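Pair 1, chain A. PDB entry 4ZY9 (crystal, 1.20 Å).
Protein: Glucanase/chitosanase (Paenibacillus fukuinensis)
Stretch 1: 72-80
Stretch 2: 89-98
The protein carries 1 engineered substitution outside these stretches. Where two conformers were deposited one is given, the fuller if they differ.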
# COMPACT_ATOMS: atom_id res chain seq x y z
N ALA A 72 5.42 8.61 -2.92
CA ALA A 72 6.01 8.04 -4.13
C ALA A 72 5.49 8.79 -5.32
O ALA A 72 4.28 8.99 -5.43
CB ALA A 72 5.59 6.62 -4.30
N SER A 73 6.37 9.27 -6.20
CA SER A 73 5.96 9.82 -7.46
C SER A 73 5.84 8.76 -8.54
O SER A 73 5.06 9.00 -9.47
CB SER A 73 6.88 10.95 -7.89
OG SER A 73 8.19 10.52 -8.12
N SER A 74 6.58 7.64 -8.44
CA SER A 74 6.32 6.53 -9.28
C SER A 74 5.90 5.37 -8.44
O SER A 74 6.74 5.02 -7.57
CB SER A 74 7.50 6.12 -10.22
OG SER A 74 7.76 7.12 -11.18
N TYR A 75 4.76 4.79 -8.65
CA TYR A 75 4.34 3.54 -7.94
C TYR A 75 3.34 2.86 -8.72
O TYR A 75 2.69 3.43 -9.67
CB TYR A 75 3.85 3.83 -6.55
CG TYR A 75 2.53 4.63 -6.50
CD1 TYR A 75 1.34 3.92 -6.37
CD2 TYR A 75 2.51 6.00 -6.42
CE1 TYR A 75 0.13 4.62 -6.31
CE2 TYR A 75 1.30 6.68 -6.25
CZ TYR A 75 0.15 5.92 -6.17
OH TYR A 75 -1.10 6.53 -6.03
N THR A 76 3.13 1.60 -8.39
CA THR A 76 2.02 0.80 -8.89
C THR A 76 1.19 0.29 -7.74
O THR A 76 1.68 0.18 -6.57
CB THR A 76 2.52 -0.44 -9.72
OG1 THR A 76 3.48 -1.14 -8.93
CG2 THR A 76 3.34 0.04 -11.00
N ILE A 77 -0.03 -0.03 -8.05
CA ILE A 77 -0.91 -0.85 -7.20
C ILE A 77 -0.99 -2.20 -7.82
O ILE A 77 -1.28 -2.30 -9.03
CB ILE A 77 -2.31 -0.21 -6.99
CG1 ILE A 77 -2.21 1.14 -6.43
CG2 ILE A 77 -3.16 -1.15 -6.14
CD1 ILE A 77 -1.62 1.18 -5.04
N GLN A 78 -0.76 -3.24 -7.05
CA GLN A 78 -0.74 -4.62 -7.57
C GLN A 78 -1.55 -5.52 -6.72
O GLN A 78 -1.72 -5.27 -5.50
CB GLN A 78 0.68 -5.13 -7.64
CG GLN A 78 1.64 -4.18 -8.33
CD GLN A 78 3.05 -4.68 -8.34
OE1 GLN A 78 3.38 -5.53 -7.53
NE2 GLN A 78 3.97 -3.99 -9.06
N VAL A 79 -2.09 -6.60 -7.28
CA VAL A 79 -2.89 -7.55 -6.55
C VAL A 79 -2.33 -8.95 -6.81
O VAL A 79 -1.87 -9.25 -7.92
CB VAL A 79 -4.38 -7.45 -6.93
CG1 VAL A 79 -4.97 -6.10 -6.41
CG2 VAL A 79 -4.67 -7.65 -8.40
N SER A 80 -2.59 -9.80 -5.84
CA SER A 80 -2.25 -11.25 -5.97
C SER A 80 -3.36 -12.08 -5.32
O SER A 80 -3.86 -11.74 -4.25
CB SER A 80 -0.91 -11.54 -5.29
OG SER A 80 -0.73 -12.98 -5.15
N TRP A 89 1.87 -11.30 -9.15
CA TRP A 89 1.31 -9.94 -8.97
C TRP A 89 0.81 -9.45 -10.33
O TRP A 89 1.49 -9.64 -11.35
CB TRP A 89 2.28 -8.91 -8.45
CG TRP A 89 2.80 -9.15 -7.06
CD1 TRP A 89 4.01 -9.68 -6.72
CD2 TRP A 89 2.14 -8.88 -5.82
NE1 TRP A 89 4.16 -9.74 -5.37
CE2 TRP A 89 3.04 -9.28 -4.75
CE3 TRP A 89 0.86 -8.34 -5.49
CZ2 TRP A 89 2.74 -9.12 -3.45
CZ3 TRP A 89 0.58 -8.25 -4.18
CH2 TRP A 89 1.49 -8.70 -3.11
N THR A 90 -0.38 -8.85 -10.36
CA THR A 90 -0.89 -8.12 -11.51
C THR A 90 -1.01 -6.66 -11.15
O THR A 90 -1.64 -6.29 -10.12
CB THR A 90 -2.25 -8.64 -11.91
OG1 THR A 90 -2.13 -10.03 -12.34
CG2 THR A 90 -2.75 -7.91 -13.10
N THR A 91 -0.39 -5.79 -11.95
CA THR A 91 -0.56 -4.37 -11.80
C THR A 91 -1.89 -3.88 -12.23
O THR A 91 -2.34 -4.27 -13.33
CB THR A 91 0.58 -3.63 -12.56
OG1 THR A 91 1.78 -4.11 -11.93
CG2 THR A 91 0.40 -2.17 -12.57
N VAL A 92 -2.57 -3.14 -11.40
CA VAL A 92 -3.88 -2.52 -11.73
C VAL A 92 -3.82 -1.05 -11.89
O VAL A 92 -4.84 -0.48 -12.42
CB VAL A 92 -4.92 -2.98 -10.71
CG1 VAL A 92 -5.04 -4.46 -10.72
CG2 VAL A 92 -4.65 -2.40 -9.34
N TYR A 93 -2.73 -0.42 -11.53
CA TYR A 93 -2.62 1.01 -11.64
C TYR A 93 -1.14 1.36 -11.70
O TYR A 93 -0.37 0.74 -10.86
CB TYR A 93 -3.24 1.78 -10.48
CG TYR A 93 -3.01 3.26 -10.47
CD1 TYR A 93 -3.78 4.06 -11.34
CD2 TYR A 93 -2.10 3.85 -9.70
CE1 TYR A 93 -3.60 5.41 -11.36
CE2 TYR A 93 -1.91 5.23 -9.68
CZ TYR A 93 -2.68 6.01 -10.54
OH TYR A 93 -2.50 7.40 -10.55
N THR A 94 -0.70 2.24 -12.54
CA THR A 94 0.61 2.74 -12.61
C THR A 94 0.67 4.27 -12.66
O THR A 94 -0.15 4.86 -13.49
CB THR A 94 1.41 2.22 -13.83
OG1 THR A 94 1.34 0.82 -13.88
CG2 THR A 94 2.77 2.76 -13.93
N THR A 95 1.53 4.98 -11.95
CA THR A 95 1.76 6.38 -12.20
C THR A 95 3.20 6.64 -12.14
O THR A 95 3.99 5.95 -11.45
CB THR A 95 1.03 7.27 -11.20
OG1 THR A 95 1.18 8.59 -11.60
CG2 THR A 95 1.56 7.13 -9.72
N THR A 96 3.66 7.68 -12.88
CA THR A 96 4.94 8.28 -12.71
C THR A 96 4.86 9.74 -12.33
O THR A 96 5.87 10.41 -12.30
CB THR A 96 5.82 8.10 -13.95
OG1 THR A 96 5.17 8.82 -15.04
CG2 THR A 96 6.04 6.58 -14.28
N THR A 97 3.68 10.19 -12.00
CA THR A 97 3.41 11.59 -11.67
C THR A 97 2.67 11.71 -10.38
O THR A 97 1.83 12.63 -10.15
CB THR A 97 2.62 12.27 -12.81
OG1 THR A 97 1.44 11.56 -13.03
CG2 THR A 97 3.53 12.36 -14.05
N GLY A 98 2.92 10.81 -9.41
CA GLY A 98 2.23 10.88 -8.13
C GLY A 98 2.62 12.21 -7.47
O GLY A 98 3.74 12.65 -7.59
O HOH W 1 8.23 9.75 -10.76
O HOH W 2 -1.74 8.37 -8.18

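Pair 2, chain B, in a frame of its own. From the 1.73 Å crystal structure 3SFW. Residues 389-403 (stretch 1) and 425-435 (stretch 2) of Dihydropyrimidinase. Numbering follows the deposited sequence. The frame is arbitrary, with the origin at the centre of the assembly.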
# COMPACT_ATOMS: atom_id res chain seq x y z
N SER B 389 31.19 -4.45 -29.18
CA SER B 389 31.43 -4.33 -27.74
C SER B 389 32.89 -4.70 -27.41
O SER B 389 33.53 -5.44 -28.16
CB SER B 389 30.42 -5.21 -26.99
OG SER B 389 29.11 -4.61 -27.18
N ASP B 390 33.42 -4.10 -26.36
CA ASP B 390 34.75 -4.55 -25.87
C ASP B 390 34.65 -6.04 -25.57
O ASP B 390 33.64 -6.52 -25.03
CB ASP B 390 35.11 -3.80 -24.58
CG ASP B 390 35.60 -2.39 -24.82
OD1 ASP B 390 35.61 -1.92 -25.99
OD2 ASP B 390 35.89 -1.69 -23.80
N ALA B 391 35.72 -6.78 -25.87
CA ALA B 391 35.73 -8.20 -25.68
C ALA B 391 36.05 -8.46 -24.20
O ALA B 391 37.17 -8.85 -23.87
CB ALA B 391 36.82 -8.81 -26.60
N ASP B 392 35.06 -8.24 -23.35
CA ASP B 392 35.20 -8.40 -21.90
C ASP B 392 34.30 -9.59 -21.57
O ASP B 392 33.04 -9.49 -21.59
CB ASP B 392 34.66 -7.16 -21.16
CG ASP B 392 35.60 -5.95 -21.22
OD1 ASP B 392 36.47 -5.87 -22.13
OD2 ASP B 392 35.35 -5.03 -20.41
N ILE B 393 34.91 -10.77 -21.49
CA ILE B 393 34.18 -12.00 -21.54
C ILE B 393 34.72 -12.95 -20.47
O ILE B 393 35.93 -13.04 -20.24
CB ILE B 393 34.36 -12.65 -22.95
CG1 ILE B 393 33.73 -11.74 -23.99
CG2 ILE B 393 33.71 -14.12 -22.99
CD1 ILE B 393 34.03 -12.16 -25.43
N VAL B 394 33.80 -13.69 -19.84
CA VAL B 394 34.17 -14.70 -18.84
C VAL B 394 33.82 -16.07 -19.38
O VAL B 394 32.70 -16.30 -19.85
CB VAL B 394 33.40 -14.45 -17.53
CG1 VAL B 394 33.71 -15.55 -16.52
CG2 VAL B 394 33.80 -13.08 -16.96
N LEU B 395 34.78 -17.01 -19.30
CA LEU B 395 34.48 -18.40 -19.55
C LEU B 395 34.16 -19.04 -18.21
O LEU B 395 35.02 -19.06 -17.32
CB LEU B 395 35.70 -19.10 -20.19
CG LEU B 395 36.17 -18.57 -21.56
CD1 LEU B 395 37.04 -19.62 -22.27
CD2 LEU B 395 35.09 -18.10 -22.41
N PHE B 396 32.90 -19.48 -18.04
CA PHE B 396 32.39 -19.88 -16.71
C PHE B 396 31.92 -21.34 -16.78
O PHE B 396 31.15 -21.72 -17.69
CB PHE B 396 31.21 -18.96 -16.34
CG PHE B 396 30.67 -19.19 -14.96
CD1 PHE B 396 31.25 -18.56 -13.85
CD2 PHE B 396 29.52 -19.96 -14.78
CE1 PHE B 396 30.75 -18.77 -12.56
CE2 PHE B 396 28.98 -20.13 -13.49
CZ PHE B 396 29.58 -19.53 -12.40
N ASP B 397 32.47 -22.18 -15.89
CA ASP B 397 32.07 -23.59 -15.82
C ASP B 397 31.04 -23.82 -14.72
O ASP B 397 31.33 -23.74 -13.54
CB ASP B 397 33.30 -24.50 -15.63
CG ASP B 397 32.96 -25.98 -15.70
OD1 ASP B 397 31.79 -26.34 -15.54
OD2 ASP B 397 33.90 -26.81 -15.89
N PRO B 398 29.77 -23.99 -15.12
CA PRO B 398 28.68 -24.01 -14.13
C PRO B 398 28.64 -25.31 -13.29
O PRO B 398 27.91 -25.40 -12.30
CB PRO B 398 27.42 -23.88 -15.01
CG PRO B 398 27.84 -24.56 -16.32
CD PRO B 398 29.29 -24.21 -16.50
N THR B 399 29.43 -26.31 -13.68
CA THR B 399 29.33 -27.66 -13.05
C THR B 399 30.28 -27.88 -11.86
O THR B 399 30.06 -28.76 -11.02
CB THR B 399 29.61 -28.79 -14.09
OG1 THR B 399 30.97 -28.75 -14.50
CG2 THR B 399 28.72 -28.62 -15.29
N VAL B 400 31.31 -27.06 -11.75
CA VAL B 400 32.34 -27.24 -10.75
C VAL B 400 31.80 -26.97 -9.35
O VAL B 400 31.24 -25.90 -9.08
CB VAL B 400 33.55 -26.32 -11.05
CG1 VAL B 400 34.59 -26.37 -9.92
CG2 VAL B 400 34.15 -26.63 -12.45
N GLN B 401 31.97 -27.92 -8.45
CA GLN B 401 31.67 -27.67 -7.04
C GLN B 401 32.91 -27.23 -6.33
O GLN B 401 33.97 -27.82 -6.50
CB GLN B 401 31.17 -28.92 -6.36
CG GLN B 401 30.00 -29.56 -6.99
CD GLN B 401 29.50 -30.70 -6.14
OE1 GLN B 401 28.85 -30.47 -5.10
NE2 GLN B 401 29.94 -31.92 -6.47
N ARG B 402 32.78 -26.22 -5.49
CA ARG B 402 33.95 -25.80 -4.71
C ARG B 402 33.52 -25.12 -3.42
O ARG B 402 32.34 -24.90 -3.20
CB ARG B 402 34.87 -24.90 -5.55
CG ARG B 402 34.24 -23.57 -5.91
CD ARG B 402 35.16 -22.76 -6.82
NE ARG B 402 34.45 -21.63 -7.38
CZ ARG B 402 34.48 -20.40 -6.88
NH1 ARG B 402 35.28 -20.09 -5.85
NH2 ARG B 402 33.75 -19.45 -7.48
N THR B 403 34.47 -24.93 -2.52
CA THR B 403 34.19 -24.26 -1.26
C THR B 403 34.85 -22.88 -1.29
O THR B 403 36.01 -22.77 -1.64
CB THR B 403 34.80 -25.05 -0.13
OG1 THR B 403 34.17 -26.34 -0.11
CG2 THR B 403 34.57 -24.35 1.20
N GLY B 425 29.98 -23.49 -9.75
CA GLY B 425 30.37 -22.48 -10.74
C GLY B 425 31.80 -22.04 -10.48
O GLY B 425 32.17 -21.82 -9.35
N ASP B 426 32.61 -22.01 -11.53
CA ASP B 426 34.02 -21.64 -11.40
C ASP B 426 34.35 -20.72 -12.59
O ASP B 426 34.02 -21.02 -13.75
CB ASP B 426 34.89 -22.92 -11.40
CG ASP B 426 36.27 -22.73 -10.75
OD1 ASP B 426 36.49 -21.72 -10.05
OD2 ASP B 426 37.14 -23.62 -10.93
N VAL B 427 34.97 -19.58 -12.28
CA VAL B 427 35.51 -18.67 -13.32
C VAL B 427 36.83 -19.22 -13.87
O VAL B 427 37.84 -19.32 -13.14
CB VAL B 427 35.71 -17.26 -12.73
CG1 VAL B 427 36.39 -16.32 -13.73
CG2 VAL B 427 34.30 -16.68 -12.29
N ILE B 428 36.80 -19.68 -15.12
CA ILE B 428 37.98 -20.35 -15.68
C ILE B 428 38.93 -19.36 -16.32
O ILE B 428 40.12 -19.34 -15.99
CB ILE B 428 37.58 -21.42 -16.71
CG1 ILE B 428 36.58 -22.41 -16.07
CG2 ILE B 428 38.85 -22.09 -17.37
CD1 ILE B 428 37.10 -23.11 -14.79
N SER B 429 38.42 -18.56 -17.27
CA SER B 429 39.24 -17.55 -17.94
C SER B 429 38.48 -16.24 -18.07
O SER B 429 37.25 -16.25 -18.11
CB SER B 429 39.66 -18.06 -19.31
OG SER B 429 40.42 -19.25 -19.12
N VAL B 430 39.21 -15.13 -18.11
CA VAL B 430 38.63 -13.79 -18.13
C VAL B 430 39.40 -12.95 -19.12
O VAL B 430 40.63 -12.78 -18.99
CB VAL B 430 38.70 -13.15 -16.73
CG1 VAL B 430 38.13 -11.72 -16.74
CG2 VAL B 430 37.99 -14.03 -15.70
N LEU B 431 38.70 -12.43 -20.13
CA LEU B 431 39.30 -11.48 -21.07
C LEU B 431 38.82 -10.07 -20.76
O LEU B 431 37.61 -9.87 -20.44
CB LEU B 431 38.87 -11.82 -22.49
CG LEU B 431 39.40 -13.20 -22.95
CD1 LEU B 431 38.26 -14.04 -23.50
CD2 LEU B 431 40.51 -13.04 -24.02
N SER B 432 39.73 -9.11 -20.91
CA SER B 432 39.42 -7.67 -20.79
C SER B 432 39.92 -6.97 -22.07
O SER B 432 41.11 -7.03 -22.37
CB SER B 432 40.07 -7.09 -19.54
OG SER B 432 40.02 -5.66 -19.56
N ARG B 433 39.01 -6.39 -22.86
CA ARG B 433 39.40 -5.80 -24.16
C ARG B 433 40.26 -6.77 -25.00
O ARG B 433 41.26 -6.40 -25.59
CB ARG B 433 40.07 -4.42 -23.96
CG ARG B 433 39.02 -3.29 -23.72
CD ARG B 433 39.60 -1.86 -23.44
NE ARG B 433 40.33 -1.80 -22.18
CZ ARG B 433 41.62 -2.10 -22.01
NH1 ARG B 433 42.46 -2.16 -23.04
NH2 ARG B 433 42.11 -2.17 -20.77
N GLY B 434 39.83 -8.03 -25.03
CA GLY B 434 40.40 -9.05 -25.91
C GLY B 434 41.72 -9.65 -25.42
O GLY B 434 42.26 -10.54 -26.06
N ALA B 435 42.24 -9.15 -24.30
CA ALA B 435 43.45 -9.75 -23.71
C ALA B 435 43.08 -10.55 -22.48
O ALA B 435 42.32 -10.08 -21.63
CB ALA B 435 44.52 -8.66 -23.36
O HOH W 3 37.65 -4.56 -18.83

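The sharpest difference lies where W89(A) of pair 1 is matched, loosely (CA atoms 1.8 Å apart after superposition), by G425(B) of pair 2. In pair 1 the large side chain comes from this position: the six-membered ring of W89(A) receives CB of S80(A) over one face, 4.0 Å from its centroid. In pair 2 the bulk comes from the opposing strand. F396(B), which matches Q78(A), brings its CZ to 3.5 Å from CA of G425(B), and a CB on that glycine would lie 2.4 Å from CZ, a clash. The backbone angles of G425(B) call for glycine as well.

Around this exchange the frameworks agree to 0.5 Å over 14 central residues. Each is an antiparallel strand pair, its directions 143° apart in pair 1 and 144° in pair 2, with a beta bulge at the same place. One carbonyl faces two successive amides there: O of I77(A) accepts from N of V92(A) at 2.8 Å and weakly from N of Y93(A) at 3.4 Å, while O of L395(B) accepts from N of I428(B) at 2.9 Å and weakly from N of S429(B) at 3.4 Å. The extra residue, V92(A) or I428(B), is beta-branched and apolar in both.

On the face bearing T76(A) and T94(A), pair 2 has V394(B) and V430(B). Threonine and valine are nearly the same shape, and the side-chain centres differ by only 0.4 and 0.3 Å. Hydroxyls suit pair 1, where T94(A) is exposed; methyls suit pair 2, where both valines are buried.

On the other face, Y75(A) takes CG2 of T95(A) over its ring, 3.9 Å from the centroid, and a water links its OH (2.9 Å) to OH of Y93(A) (2.7 Å), so both hydroxyls are bridged beside the contact of Y75(A) CE1 with Y93(A) CE2, 4.0 Å. Pair 2 replaces Y75(A) and T95(A) with I393(B) and L431(B), whose CB and CD1 approach to 4.2 Å, and Y93(A) with the small S429(B).

At the far end S74(A) matches D392(B). OG of S74(A) reaches T96(A) O through a water, at 2.7 and 2.9 Å respectively, whereas the longer aspartate accepts directly from the backbone, R433(B) N to D392(B) OD1 at 2.7 Å. Glycine then recurs: a CB on G98(A) would clash with A72(A) O, 2.6 Å away, while the positive phi of G434(B) favours glycine.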